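Local coordinates for protein GH26A (Muricauda sp. MAR_2010_75, PDB 6Q75) that probably hydrolyses beta-mannans or related beta-linked polysaccharides, as a glycoside hydrolase of family 26, at residues A[36-39]-A[40-43]; A[236-239]-A[240-243]; A[201-204]-A[205-209]; A[297-300]-A[301-304]. All coordinates share one frame; numbering follows the deposited sequence.

Interaction 1: residues A[36-39]-A[40-43]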
ATOM      1  N   LEU A  36      -8.362  10.482   6.992  1.00 25.29           N
ATOM      2  CA  LEU A  36      -7.357  11.385   6.436  1.00 27.73           C
ATOM      3  C   LEU A  36      -7.068  12.552   7.375  1.00 26.89           C
ATOM      4  O   LEU A  36      -5.913  12.979   7.494  1.00 27.46           O
ATOM      5  CB  LEU A  36      -7.799  11.904   5.070  1.00 27.01           C
ATOM      6  CG  LEU A  36      -7.429  11.044   3.870  1.00 28.43           C
ATOM      7  CD1 LEU A  36      -8.016  11.664   2.587  1.00 31.38           C
ATOM      8  CD2 LEU A  36      -5.920  10.849   3.758  1.00 28.38           C
ATOM      9  N   ASP A  37      -8.101  13.104   8.028  1.00 26.75           N
ATOM     10  CA  ASP A  37      -7.857  14.155   9.010  1.00 30.60           C
ATOM     11  C   ASP A  37      -7.003  13.631  10.150  1.00 29.70           C
ATOM     12  O   ASP A  37      -6.108  14.330  10.652  1.00 29.31           O
ATOM     13  CB  ASP A  37      -9.178  14.710   9.553  1.00 36.39           C
ATOM     14  CG  ASP A  37      -8.964  15.689  10.706  1.00 46.63           C
ATOM     15  OD1 ASP A  37      -8.185  16.655  10.535  1.00 50.74           O
ATOM     16  OD2 ASP A  37      -9.559  15.496  11.790  1.00 50.77           O
ATOM     17  N   TYR A  38      -7.264  12.398  10.574  1.00 25.74           N
ATOM     18  CA  TYR A  38      -6.458  11.806  11.635  1.00 27.85           C
ATOM     19  C   TYR A  38      -5.006  11.655  11.200  1.00 25.55           C
ATOM     20  O   TYR A  38      -4.084  11.979  11.959  1.00 24.69           O
ATOM     21  CB  TYR A  38      -7.060  10.462  12.027  1.00 24.39           C
ATOM     22  CG  TYR A  38      -6.256   9.712  13.049  1.00 23.87           C
ATOM     23  CD1 TYR A  38      -6.157  10.171  14.361  1.00 26.54           C
ATOM     24  CD2 TYR A  38      -5.593   8.540  12.696  1.00 25.77           C
ATOM     25  CE1 TYR A  38      -5.410   9.476  15.307  1.00 25.59           C
ATOM     26  CE2 TYR A  38      -4.844   7.838  13.628  1.00 25.19           C
ATOM     27  CZ  TYR A  38      -4.768   8.301  14.919  1.00 25.71           C
ATOM     28  OH  TYR A  38      -4.031   7.580  15.830  1.00 25.56           O
ATOM     29  N   ILE A  39      -4.777  11.165   9.980  1.00 24.53           N
ATOM     30  CA  ILE A  39      -3.406  10.987   9.499  1.00 23.01           C
ATOM     31  C   ILE A  39      -2.708  12.338   9.359  1.00 23.87           C
ATOM     32  O   ILE A  39      -1.525  12.487   9.710  1.00 26.11           O
ATOM     33  CB  ILE A  39      -3.419  10.191   8.177  1.00 23.33           C
ATOM     34  CG1 ILE A  39      -3.804   8.731   8.431  1.00 21.37           C
ATOM     35  CG2 ILE A  39      -2.068  10.255   7.485  1.00 24.40           C
ATOM     36  CD1 ILE A  39      -4.066   7.918   7.135  1.00 24.02           C
ATOM     37  N   HIS A  40      -3.432  13.356   8.879  1.00 24.98           N
ATOM     38  CA  HIS A  40      -2.846  14.693   8.797  1.00 30.54           C
ATOM     39  C   HIS A  40      -2.499  15.262  10.161  1.00 32.90           C
ATOM     40  O   HIS A  40      -1.630  16.137  10.247  1.00 38.67           O
ATOM     41  CB  HIS A  40      -3.784  15.650   8.077  1.00 32.68           C
ATOM     42  CG  HIS A  40      -3.608  15.641   6.594  1.00 34.66           C
ATOM     43  ND1 HIS A  40      -4.228  14.717   5.776  1.00 35.69           N
ATOM     44  CD2 HIS A  40      -2.864  16.424   5.779  1.00 36.03           C
ATOM     45  CE1 HIS A  40      -3.889  14.944   4.519  1.00 33.73           C
ATOM     46  NE2 HIS A  40      -3.062  15.974   4.492  1.00 36.29           N
ATOM     47  N   SER A  41      -3.145  14.789  11.222  1.00 29.87           N
ATOM     48  CA  SER A  41      -2.927  15.335  12.557  1.00 33.54           C
ATOM     49  C   SER A  41      -1.795  14.647  13.320  1.00 30.19           C
ATOM     50  O   SER A  41      -1.513  15.046  14.459  1.00 30.64           O
ATOM     51  CB  SER A  41      -4.207  15.228  13.393  1.00 35.67           C
ATOM     52  OG  SER A  41      -4.287  13.930  13.976  1.00 39.38           O
ATOM     53  N   LEU A  42      -1.150  13.627  12.748  1.00 26.01           N
ATOM     54  CA  LEU A  42      -0.226  12.814  13.538  1.00 27.92           C
ATOM     55  C   LEU A  42       0.971  13.622  14.016  1.00 29.71           C
ATOM     56  O   LEU A  42       1.428  13.433  15.146  1.00 30.50           O
ATOM     57  CB  LEU A  42       0.240  11.595  12.743  1.00 25.28           C
ATOM     58  CG  LEU A  42      -0.836  10.531  12.485  1.00 25.83           C
ATOM     59  CD1 LEU A  42      -0.406   9.492  11.420  1.00 21.50           C
ATOM     60  CD2 LEU A  42      -1.248   9.874  13.800  1.00 27.07           C
ATOM     61  N   ASP A  43       1.473  14.532  13.179  1.00 31.92           N
ATOM     62  CA  ASP A  43       2.496  15.519  13.543  1.00 37.85           C
ATOM     63  C   ASP A  43       3.560  14.933  14.467  1.00 39.64           C
ATOM     64  O   ASP A  43       3.713  15.331  15.621  1.00 42.93           O
ATOM     65  CB  ASP A  43       1.851  16.751  14.186  1.00 41.72           C
TER
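Tyr38 and Leu42 cross obliquely at the C-terminal end of helix 30-40, just ahead of strand 46-51 in the (beta/alpha)8 barrel expected of family 26 glycoside hydrolases. The CD2 methyl of Leu42 stands over one face of the phenol ring, displaced toward its rim and 4.0 Å from Tyr38 CZ. Tyr38 reaches this position with CG anti to its backbone N (chi1 176°), which sets CG beside the carbonyl carbon and brings one ring face against Leu42 CD2. The other branch of Leu42 turns to Ile39, CD1 lying 4.3 Å from Ile39 CG2, so the fork of the leucine straddles two residues of the last helical turn. This apolar side faces inward: Leu47 and Ser294, near the N-terminal ends of strands 46-51 and 293-299, and Ile322 of strand 321-322 line it, and Phe329 meets the Tyr38 ring edge-to-face.

The solvent side is polar. His40 folds its imidazole back along the helix, and ND1 donates to Leu36 O at 3.0 Å with the oxygen in the ring plane, which fixes the rotation of the ring. The backbone His40 N reaches the same Leu36 O at 2.9 Å, and the two donors come from opposite faces of the carbonyl plane. The helix end is gripped again one step on. Ser41 OG, held between its backbone N and carbonyl carbon (chi1 84°), bonds to Tyr38 O at 2.8 Å, and Ser41 N approaches that oxygen from the same face of its plane. Asp43 then leaves helical geometry with positive phi, after Leu42 N has donated to Ile39 O at 3.3 Å from above the carbonyl plane.

Interaction 2: residues A[236-239]-A[240-243]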
ATOM      1  N   ASP A 236       9.771  10.436 -11.442  1.00 24.39           N
ATOM      2  CA  ASP A 236       9.556   9.927 -12.794  1.00 26.85           C
ATOM      3  C   ASP A 236       8.313   9.061 -12.927  1.00 24.00           C
ATOM      4  O   ASP A 236       7.949   8.686 -14.053  1.00 25.88           O
ATOM      5  CB  ASP A 236      10.778   9.127 -13.268  1.00 28.21           C
ATOM      6  CG  ASP A 236      11.987  10.006 -13.534  1.00 35.14           C
ATOM      7  OD1 ASP A 236      11.835  11.251 -13.559  1.00 39.36           O
ATOM      8  OD2 ASP A 236      13.080   9.446 -13.784  1.00 36.58           O
ATOM      9  N   PHE A 237       7.650   8.735 -11.820  1.00 20.61           N
ATOM     10  CA  PHE A 237       6.495   7.852 -11.852  1.00 20.11           C
ATOM     11  C   PHE A 237       5.309   8.419 -11.089  1.00 20.54           C
ATOM     12  O   PHE A 237       4.366   7.670 -10.796  1.00 20.65           O
ATOM     13  CB  PHE A 237       6.872   6.483 -11.295  1.00 18.50           C
ATOM     14  CG  PHE A 237       8.104   5.912 -11.935  1.00 19.87           C
ATOM     15  CD1 PHE A 237       9.354   6.180 -11.403  1.00 18.82           C
ATOM     16  CD2 PHE A 237       8.009   5.174 -13.110  1.00 20.39           C
ATOM     17  CE1 PHE A 237      10.491   5.679 -12.004  1.00 19.21           C
ATOM     18  CE2 PHE A 237       9.138   4.660 -13.721  1.00 20.97           C
ATOM     19  CZ  PHE A 237      10.395   4.909 -13.162  1.00 19.22           C
ATOM     20  N   TYR A 238       5.338   9.715 -10.770  1.00 20.90           N
ATOM     21  CA  TYR A 238       4.308  10.331  -9.936  1.00 23.52           C
ATOM     22  C   TYR A 238       3.214  10.918 -10.819  1.00 22.76           C
ATOM     23  O   TYR A 238       3.511  11.752 -11.684  1.00 23.48           O
ATOM     24  CB  TYR A 238       4.901  11.421  -9.052  1.00 23.88           C
ATOM     25  CG  TYR A 238       3.915  11.984  -8.056  1.00 19.28           C
ATOM     26  CD1 TYR A 238       3.474  11.220  -6.978  1.00 18.85           C
ATOM     27  CD2 TYR A 238       3.430  13.285  -8.177  1.00 20.37           C
ATOM     28  CE1 TYR A 238       2.579  11.737  -6.047  1.00 19.24           C
ATOM     29  CE2 TYR A 238       2.511  13.814  -7.252  1.00 22.81           C
ATOM     30  CZ  TYR A 238       2.099  13.021  -6.192  1.00 22.50           C
ATOM     31  OH  TYR A 238       1.213  13.504  -5.262  1.00 23.46           O
ATOM     32  N   PRO A 239       1.956  10.501 -10.661  1.00 20.83           N
ATOM     33  CA  PRO A 239       0.910  10.900 -11.613  1.00 22.92           C
ATOM     34  C   PRO A 239       0.312  12.279 -11.361  1.00 24.43           C
ATOM     35  O   PRO A 239      -0.573  12.694 -12.114  1.00 26.38           O
ATOM     36  CB  PRO A 239      -0.147   9.809 -11.408  1.00 23.23           C
ATOM     37  CG  PRO A 239      -0.021   9.479  -9.931  1.00 22.66           C
ATOM     38  CD  PRO A 239       1.460   9.568  -9.632  1.00 21.45           C
ATOM     39  N   GLY A 240       0.747  12.983 -10.340  1.00 25.69           N
ATOM     40  CA  GLY A 240       0.228  14.299 -10.024  1.00 24.81           C
ATOM     41  C   GLY A 240      -0.621  14.268  -8.767  1.00 26.26           C
ATOM     42  O   GLY A 240      -1.240  13.250  -8.424  1.00 25.09           O
ATOM     43  N   HIS A 241      -0.695  15.421  -8.089  1.00 25.63           N
ATOM     44  CA  HIS A 241      -1.385  15.498  -6.807  1.00 25.43           C
ATOM     45  C   HIS A 241      -2.877  15.236  -6.937  1.00 24.66           C
ATOM     46  O   HIS A 241      -3.513  14.829  -5.960  1.00 24.07           O
ATOM     47  CB  HIS A 241      -1.159  16.880  -6.187  1.00 28.09           C
ATOM     48  CG  HIS A 241       0.287  17.191  -5.971  1.00 34.36           C
ATOM     49  ND1 HIS A 241       1.123  16.363  -5.251  1.00 35.72           N
ATOM     50  CD2 HIS A 241       1.055  18.217  -6.409  1.00 36.60           C
ATOM     51  CE1 HIS A 241       2.341  16.875  -5.238  1.00 36.04           C
ATOM     52  NE2 HIS A 241       2.324  18.006  -5.924  1.00 36.98           N
ATOM     53  N   LYS A 242      -3.448  15.430  -8.124  1.00 23.31           N
ATOM     54  CA  LYS A 242      -4.873  15.208  -8.288  1.00 27.02           C
ATOM     55  C   LYS A 242      -5.275  13.749  -8.069  1.00 25.13           C
ATOM     56  O   LYS A 242      -6.448  13.465  -7.775  1.00 23.23           O
ATOM     57  CB  LYS A 242      -5.231  15.673  -9.704  1.00 30.92           C
ATOM     58  CG  LYS A 242      -6.534  15.207 -10.249  1.00 34.79           C
ATOM     59  CD  LYS A 242      -6.653  15.577 -11.704  1.00 36.13           C
ATOM     60  CE  LYS A 242      -8.076  15.326 -12.177  1.00 37.98           C
ATOM     61  NZ  LYS A 242      -8.634  16.501 -12.877  1.00 43.40           N
ATOM     62  N   TYR A 243      -4.325  12.820  -8.167  1.00 22.93           N
ATOM     63  CA  TYR A 243      -4.618  11.394  -8.160  1.00 22.78           C
ATOM     64  C   TYR A 243      -4.033  10.658  -6.967  1.00 23.03           C
ATOM     65  O   TYR A 243      -4.101   9.421  -6.936  1.00 23.38           O
ATOM     66  CB  TYR A 243      -4.072  10.732  -9.432  1.00 21.06           C
ATOM     67  CG  TYR A 243      -4.731  11.282 -10.674  1.00 22.20           C
ATOM     68  CD1 TYR A 243      -6.026  10.933 -10.988  1.00 24.55           C
ATOM     69  CD2 TYR A 243      -4.051  12.135 -11.528  1.00 23.90           C
ATOM     70  CE1 TYR A 243      -6.648  11.439 -12.119  1.00 26.79           C
ATOM     71  CE2 TYR A 243      -4.666  12.637 -12.664  1.00 27.41           C
ATOM     72  CZ  TYR A 243      -5.959  12.287 -12.952  1.00 28.96           C
ATOM     73  OH  TYR A 243      -6.587  12.787 -14.078  1.00 33.46           O
TER
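The ring of Tyr238 turns its edge to the face of His241 in an offset edge-to-face pair, with centroids 5.2 Å apart and planes at 62°. At that same edge, near the phenol plane, lies His241 ND1, which shares a hydrogen bond of 2.9 Å with Tyr238 OH; either group could be the donor. The backbone of Gly240 passes alongside the phenol, Gly240 N lying 3.5 Å from Tyr238 CD2. The second tyrosine, Tyr243, carries Lys242 CG over the centre of one face, while Pro239 O sits at its edge, 3.6 Å from Tyr243 CD2. Pro239 CG also packs against Tyr243 CB.

Gly240 lets the chain turn here, since a CB at its backbone angles would collide with Pro239 O. Gly240 O accepts from Tyr243 N at 3.1 Å, joining it to the short 3-10 segment 241-243. In the fold this bend lies in the long connection between strands 214-221 and 246-251: Trp218 meets Tyr238 edge-to-face, and Pro239 rests on Val195 and Trp198 of helix 194-208.

Replacing Tyr238 with a phenylalanine would probably leave His241 ND1 without its hydroxyl mate and the imidazole freer to turn. At this surface bend one tyrosine thus gives the imidazole both a ring edge and a hydroxyl partner, two contacts that together probably limit its rotation.

Interaction 3: residues A[201-204]-A[205-209]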
ATOM      1  N   LEU A 201      -6.622   3.198 -13.771  1.00 20.83           N
ATOM      2  CA  LEU A 201      -7.171   2.485 -12.626  1.00 21.22           C
ATOM      3  C   LEU A 201      -8.023   3.424 -11.781  1.00 22.22           C
ATOM      4  O   LEU A 201      -9.095   3.043 -11.297  1.00 23.04           O
ATOM      5  CB  LEU A 201      -6.039   1.887 -11.781  1.00 21.75           C
ATOM      6  CG  LEU A 201      -6.530   1.086 -10.560  1.00 20.86           C
ATOM      7  CD1 LEU A 201      -7.150  -0.216 -11.022  1.00 22.83           C
ATOM      8  CD2 LEU A 201      -5.380   0.764  -9.595  1.00 17.59           C
ATOM      9  N   TYR A 202      -7.549   4.656 -11.588  1.00 21.02           N
ATOM     10  CA  TYR A 202      -8.294   5.621 -10.789  1.00 20.66           C
ATOM     11  C   TYR A 202      -9.664   5.860 -11.401  1.00 21.72           C
ATOM     12  O   TYR A 202     -10.688   5.805 -10.707  1.00 23.31           O
ATOM     13  CB  TYR A 202      -7.500   6.923 -10.686  1.00 23.51           C
ATOM     14  CG  TYR A 202      -8.104   7.921  -9.732  1.00 23.62           C
ATOM     15  CD1 TYR A 202      -9.172   8.705 -10.131  1.00 23.72           C
ATOM     16  CD2 TYR A 202      -7.602   8.089  -8.438  1.00 22.17           C
ATOM     17  CE1 TYR A 202      -9.750   9.619  -9.289  1.00 27.49           C
ATOM     18  CE2 TYR A 202      -8.184   9.027  -7.573  1.00 26.34           C
ATOM     19  CZ  TYR A 202      -9.251   9.784  -8.011  1.00 28.25           C
ATOM     20  OH  TYR A 202      -9.868  10.723  -7.196  1.00 31.48           O
ATOM     21  N   ASP A 203      -9.691   6.118 -12.710  1.00 23.31           N
ATOM     22  CA  ASP A 203     -10.961   6.323 -13.398  1.00 25.81           C
ATOM     23  C   ASP A 203     -11.879   5.116 -13.231  1.00 26.86           C
ATOM     24  O   ASP A 203     -13.084   5.275 -12.993  1.00 29.31           O
ATOM     25  CB  ASP A 203     -10.702   6.630 -14.878  1.00 28.23           C
ATOM     26  CG  ASP A 203     -11.985   6.847 -15.678  1.00 34.29           C
ATOM     27  OD1 ASP A 203     -12.711   7.843 -15.435  1.00 33.51           O
ATOM     28  OD2 ASP A 203     -12.254   6.017 -16.570  1.00 37.02           O
ATOM     29  N   ARG A 204     -11.351   3.900 -13.377  1.00 25.34           N
ATOM     30  CA  ARG A 204     -12.253   2.756 -13.303  1.00 26.13           C
ATOM     31  C   ARG A 204     -12.797   2.576 -11.893  1.00 23.53           C
ATOM     32  O   ARG A 204     -13.972   2.290 -11.698  1.00 23.60           O
ATOM     33  CB  ARG A 204     -11.562   1.473 -13.765  1.00 26.18           C
ATOM     34  CG  ARG A 204     -12.566   0.300 -13.793  1.00 31.90           C
ATOM     35  CD  ARG A 204     -12.262  -0.792 -14.816  1.00 32.58           C
ATOM     36  NE  ARG A 204     -13.435  -1.654 -15.025  1.00 35.03           N
ATOM     37  CZ  ARG A 204     -14.353  -1.474 -15.975  1.00 36.30           C
ATOM     38  NH1 ARG A 204     -14.248  -0.466 -16.832  1.00 37.90           N
ATOM     39  NH2 ARG A 204     -15.383  -2.308 -16.081  1.00 33.73           N
ATOM     40  N   LEU A 205     -11.956   2.732 -10.880  1.00 22.01           N
ATOM     41  CA  LEU A 205     -12.449   2.478  -9.531  1.00 22.63           C
ATOM     42  C   LEU A 205     -13.337   3.608  -9.023  1.00 23.67           C
ATOM     43  O   LEU A 205     -14.419   3.360  -8.478  1.00 27.90           O
ATOM     44  CB  LEU A 205     -11.261   2.259  -8.612  1.00 20.77           C
ATOM     45  CG  LEU A 205     -10.489   0.973  -8.888  1.00 20.73           C
ATOM     46  CD1 LEU A 205      -9.441   0.812  -7.755  1.00 20.30           C
ATOM     47  CD2 LEU A 205     -11.400  -0.234  -8.910  1.00 24.26           C
ATOM     48  N   VAL A 206     -12.909   4.855  -9.208  1.00 23.67           N
ATOM     49  CA  VAL A 206     -13.652   5.980  -8.632  1.00 23.46           C
ATOM     50  C   VAL A 206     -14.857   6.343  -9.490  1.00 27.14           C
ATOM     51  O   VAL A 206     -15.953   6.603  -8.981  1.00 30.08           O
ATOM     52  CB  VAL A 206     -12.714   7.186  -8.453  1.00 27.30           C
ATOM     53  CG1 VAL A 206     -13.501   8.432  -7.984  1.00 30.22           C
ATOM     54  CG2 VAL A 206     -11.547   6.829  -7.496  1.00 27.31           C
ATOM     55  N   ASN A 207     -14.680   6.403 -10.797  1.00 28.00           N
ATOM     56  CA  ASN A 207     -15.780   6.887 -11.620  1.00 28.95           C
ATOM     57  C   ASN A 207     -16.678   5.761 -12.105  1.00 32.26           C
ATOM     58  O   ASN A 207     -17.904   5.897 -12.077  1.00 32.09           O
ATOM     59  CB  ASN A 207     -15.234   7.680 -12.800  1.00 31.55           C
ATOM     60  CG  ASN A 207     -14.506   8.918 -12.361  1.00 37.91           C
ATOM     61  OD1 ASN A 207     -14.929   9.597 -11.419  1.00 42.57           O
ATOM     62  ND2 ASN A 207     -13.404   9.227 -13.028  1.00 38.38           N
ATOM     63  N   HIS A 208     -16.114   4.649 -12.572  1.00 30.28           N
ATOM     64  CA  HIS A 208     -16.989   3.594 -13.062  1.00 29.08           C
ATOM     65  C   HIS A 208     -17.650   2.869 -11.905  1.00 28.81           C
ATOM     66  O   HIS A 208     -18.872   2.703 -11.881  1.00 29.46           O
ATOM     67  CB  HIS A 208     -16.203   2.609 -13.918  1.00 30.52           C
ATOM     68  CG  HIS A 208     -17.005   1.432 -14.363  1.00 35.41           C
ATOM     69  ND1 HIS A 208     -17.957   1.518 -15.358  1.00 37.79           N
ATOM     70  CD2 HIS A 208     -17.017   0.145 -13.942  1.00 36.58           C
ATOM     71  CE1 HIS A 208     -18.512   0.335 -15.535  1.00 39.13           C
ATOM     72  NE2 HIS A 208     -17.964  -0.516 -14.690  1.00 37.47           N
ATOM     73  N   HIS A 209     -16.865   2.503 -10.896  1.00 27.31           N
ATOM     74  CA  HIS A 209     -17.370   1.728  -9.770  1.00 26.39           C
ATOM     75  C   HIS A 209     -17.838   2.588  -8.609  1.00 28.36           C
ATOM     76  O   HIS A 209     -18.393   2.041  -7.652  1.00 30.47           O
ATOM     77  CB  HIS A 209     -16.297   0.735  -9.284  1.00 27.08           C
ATOM     78  CG  HIS A 209     -16.090  -0.421 -10.215  1.00 29.07           C
ATOM     79  ND1 HIS A 209     -17.097  -1.308 -10.528  1.00 30.71           N
ATOM     80  CD2 HIS A 209     -14.992  -0.846 -10.886  1.00 28.37           C
ATOM     81  CE1 HIS A 209     -16.632  -2.224 -11.359  1.00 31.40           C
ATOM     82  NE2 HIS A 209     -15.358  -1.966 -11.588  1.00 30.33           N
TER
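Arg204 lays its guanidinium flat on the ring of His208 in the last turns of helix 194-208, where a wider pi-type turn spans 205-208. From CB the chain runs out extended, with CG anti to the backbone N (chi1 -175°), and CG passes 4.0 Å from His209 CD2. NE makes a salt bridge to Asp154 of helix 144-165, whose OD1 also accepts from His209 NE2. Beyond it, CZ hangs over the imidazole 3.7 Å from His208 CD2, the planes 23° apart, and NH2 reaches past it over His208 NE2 without bonding to it. An alanine here would remove the guanidinium and would likely leave Asp154 without its salt bridge and His208 without its stacking partner.

The pi-type turn shows in the backbone, where His209 N donates to Arg204 O at 3.0 Å and His208 N to Asp203 O. Beside Trp216 of strand 214-221, Val206 CG2 makes a CH-pi contact over the centre of the Tyr202 ring. At the exposed side Asn207 ND2, with the acceptor in its amide plane, donates to Asp203 OD1 on the anti side of the carboxylate at 2.9 Å and 167°.

Interaction 4: residues A[297-300]-A[301-304]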
ATOM      1  N   MET A 297       4.644  -0.510   7.975  1.00 20.08           N
ATOM      2  CA  MET A 297       3.974  -1.805   7.875  1.00 15.82           C
ATOM      3  C   MET A 297       5.030  -2.885   7.686  1.00 19.12           C
ATOM      4  O   MET A 297       5.636  -2.973   6.617  1.00 18.12           O
ATOM      5  CB  MET A 297       2.969  -1.828   6.705  1.00 15.83           C
ATOM      6  CG  MET A 297       2.126  -3.086   6.771  1.00 17.93           C
ATOM      7  SD  MET A 297       1.055  -3.378   5.347  1.00 20.67           S
ATOM      8  CE  MET A 297       2.270  -3.581   4.038  1.00 19.41           C
ATOM      9  N   VAL A 298       5.264  -3.693   8.724  1.00 17.99           N
ATOM     10  CA  VAL A 298       6.241  -4.771   8.621  1.00 16.90           C
ATOM     11  C   VAL A 298       5.716  -5.880   7.721  1.00 18.41           C
ATOM     12  O   VAL A 298       4.521  -6.217   7.740  1.00 19.14           O
ATOM     13  CB  VAL A 298       6.595  -5.301  10.017  1.00 16.92           C
ATOM     14  CG1 VAL A 298       7.565  -6.461   9.912  1.00 19.28           C
ATOM     15  CG2 VAL A 298       7.205  -4.198  10.815  1.00 17.33           C
ATOM     16  N   TRP A 299       6.603  -6.435   6.902  1.00 15.66           N
ATOM     17  CA  TRP A 299       6.213  -7.435   5.909  1.00 16.25           C
ATOM     18  C   TRP A 299       6.158  -8.813   6.553  1.00 18.44           C
ATOM     19  O   TRP A 299       7.189  -9.442   6.758  1.00 19.26           O
ATOM     20  CB  TRP A 299       7.193  -7.439   4.745  1.00 16.27           C
ATOM     21  CG  TRP A 299       6.686  -8.323   3.625  1.00 16.66           C
ATOM     22  CD1 TRP A 299       7.070  -9.599   3.347  1.00 20.05           C
ATOM     23  CD2 TRP A 299       5.638  -8.003   2.698  1.00 16.89           C
ATOM     24  NE1 TRP A 299       6.365 -10.079   2.260  1.00 20.24           N
ATOM     25  CE2 TRP A 299       5.474  -9.118   1.852  1.00 19.28           C
ATOM     26  CE3 TRP A 299       4.849  -6.865   2.478  1.00 19.52           C
ATOM     27  CZ2 TRP A 299       4.528  -9.140   0.808  1.00 19.33           C
ATOM     28  CZ3 TRP A 299       3.924  -6.888   1.448  1.00 19.42           C
ATOM     29  CH2 TRP A 299       3.769  -8.020   0.627  1.00 21.47           C
ATOM     30  N   SER A 300       4.953  -9.307   6.834  1.00 17.53           N
ATOM     31  CA  SER A 300       4.782 -10.678   7.327  1.00 17.16           C
ATOM     32  C   SER A 300       5.830 -11.138   8.330  1.00 17.78           C
ATOM     33  O   SER A 300       5.952 -10.539   9.398  1.00 18.50           O
ATOM     34  CB  SER A 300       4.722 -11.632   6.145  1.00 17.41           C
ATOM     35  OG  SER A 300       3.556 -11.278   5.369  1.00 17.42           O
ATOM     36  N   ASN A 301       6.562 -12.223   8.036  1.00 18.15           N
ATOM     37  CA  ASN A 301       7.414 -12.765   9.098  1.00 18.20           C
ATOM     38  C   ASN A 301       8.717 -12.007   9.258  1.00 17.89           C
ATOM     39  O   ASN A 301       9.550 -12.424  10.074  1.00 19.98           O
ATOM     40  CB  ASN A 301       7.724 -14.263   8.891  1.00 20.96           C
ATOM     41  CG  ASN A 301       8.141 -14.960  10.208  1.00 23.33           C
ATOM     42  OD1 ASN A 301       7.549 -14.713  11.258  1.00 23.81           O
ATOM     43  ND2 ASN A 301       9.169 -15.815  10.147  1.00 24.61           N
ATOM     44  N   TRP A 302       8.924 -10.898   8.538  1.00 17.24           N
ATOM     45  CA  TRP A 302      10.062 -10.044   8.871  1.00 18.60           C
ATOM     46  C   TRP A 302       9.926  -9.490  10.284  1.00 19.33           C
ATOM     47  O   TRP A 302      10.929  -9.074  10.881  1.00 17.48           O
ATOM     48  CB  TRP A 302      10.203  -8.920   7.846  1.00 19.69           C
ATOM     49  CG  TRP A 302      11.018  -9.254   6.614  1.00 18.83           C
ATOM     50  CD1 TRP A 302      12.180  -8.657   6.222  1.00 19.63           C
ATOM     51  CD2 TRP A 302      10.734 -10.259   5.616  1.00 23.64           C
ATOM     52  NE1 TRP A 302      12.641  -9.216   5.054  1.00 21.41           N
ATOM     53  CE2 TRP A 302      11.771 -10.202   4.658  1.00 24.72           C
ATOM     54  CE3 TRP A 302       9.715 -11.200   5.449  1.00 22.09           C
ATOM     55  CZ2 TRP A 302      11.811 -11.047   3.545  1.00 24.31           C
ATOM     56  CZ3 TRP A 302       9.751 -12.034   4.346  1.00 21.57           C
ATOM     57  CH2 TRP A 302      10.796 -11.954   3.409  1.00 24.08           C
ATOM     58  N   ILE A 303       8.721  -9.534  10.856  1.00 19.03           N
ATOM     59  CA  ILE A 303       8.535  -9.130  12.244  1.00 20.01           C
ATOM     60  C   ILE A 303       9.401  -9.983  13.168  1.00 20.32           C
ATOM     61  O   ILE A 303       9.788  -9.536  14.246  1.00 21.81           O
ATOM     62  CB  ILE A 303       7.038  -9.186  12.629  1.00 22.64           C
ATOM     63  CG1 ILE A 303       6.779  -8.482  13.970  1.00 21.46           C
ATOM     64  CG2 ILE A 303       6.543 -10.626  12.691  1.00 23.60           C
ATOM     65  CD1 ILE A 303       7.133  -6.966  13.980  1.00 19.56           C
ATOM     66  N   GLU A 304       9.737 -11.203  12.752  1.00 20.85           N
ATOM     67  CA  GLU A 304      10.600 -12.116  13.495  1.00 24.11           C
ATOM     68  C   GLU A 304      11.985 -12.249  12.885  1.00 24.35           C
ATOM     69  O   GLU A 304      12.984 -12.245  13.614  1.00 24.34           O
ATOM     70  CB  GLU A 304       9.921 -13.494  13.563  1.00 28.36           C
ATOM     71  CG  GLU A 304      10.811 -14.698  13.843  1.00 30.07           C
ATOM     72  CD  GLU A 304       9.991 -15.989  13.919  1.00 34.89           C
ATOM     73  OE1 GLU A 304       9.163 -16.109  14.856  1.00 37.48           O
ATOM     74  OE2 GLU A 304      10.171 -16.884  13.058  1.00 34.72           O
TER
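Trp299 points the edge of its five-membered ring at the face of the six-membered ring of Trp302, CD1 standing 3.7 Å from Trp302 CE3 and the planes 78° apart. Val298 CG1 packs against the start of the helix, 3.4 Å from Ile303 N and 3.9 Å from Ile303 CB.

A type II' beta turn from Trp299 to Trp302 sets these partners. Ser300 supplies its positive phi, Trp302 N donates to Trp299 O at 2.9 Å, and Ile303 N reaches Ser300 O at 3.3 Å. Asn301 ND2 bonds Glu304 OE2 at 3.3 Å from above the carboxylate plane, while Lys63 takes up Asn301 OD1 and Glu304 OE1, so one ammonium joins both side chains.

Farther out, His51 stacks on Trp299 and Tyr252 meets Trp302 edge-to-face. The nearest atoms of a Tris and of a glycerol, both probably from the crystallisation liquor, lie about 3 Å from the Trp299 side chain, which would fit a place in the substrate cleft at the C-terminal end of the barrel strands. The turn carries the chain from strand 293-299, paired with strands 46-51 and 273-278, into helix 302-305, and Ile303 packs beside helix 59-68.

From the N terminus, each contact closes a short turn of local chain, and the four follow in series without nesting or crossing. Interaction 1 ends the helix ahead of strand 46-51. Interaction 3 finishes helix 194-208 before strand 214-221, and interaction 2 turns the connection that leads from this strand to strand 246-251. Interaction 4 comes where strand 293-299 gives way to helix 302-305. Interactions 2 and 3 alone touch, Tyr243 CD1 lying 3.9 Å from Tyr202 CG, and this joins the bend to helix 194-208. Interaction 4 lies across the chain's centre from both, about 29 and 31 Å away between centres, while strands 46-51 and 293-299 link it to interaction 1.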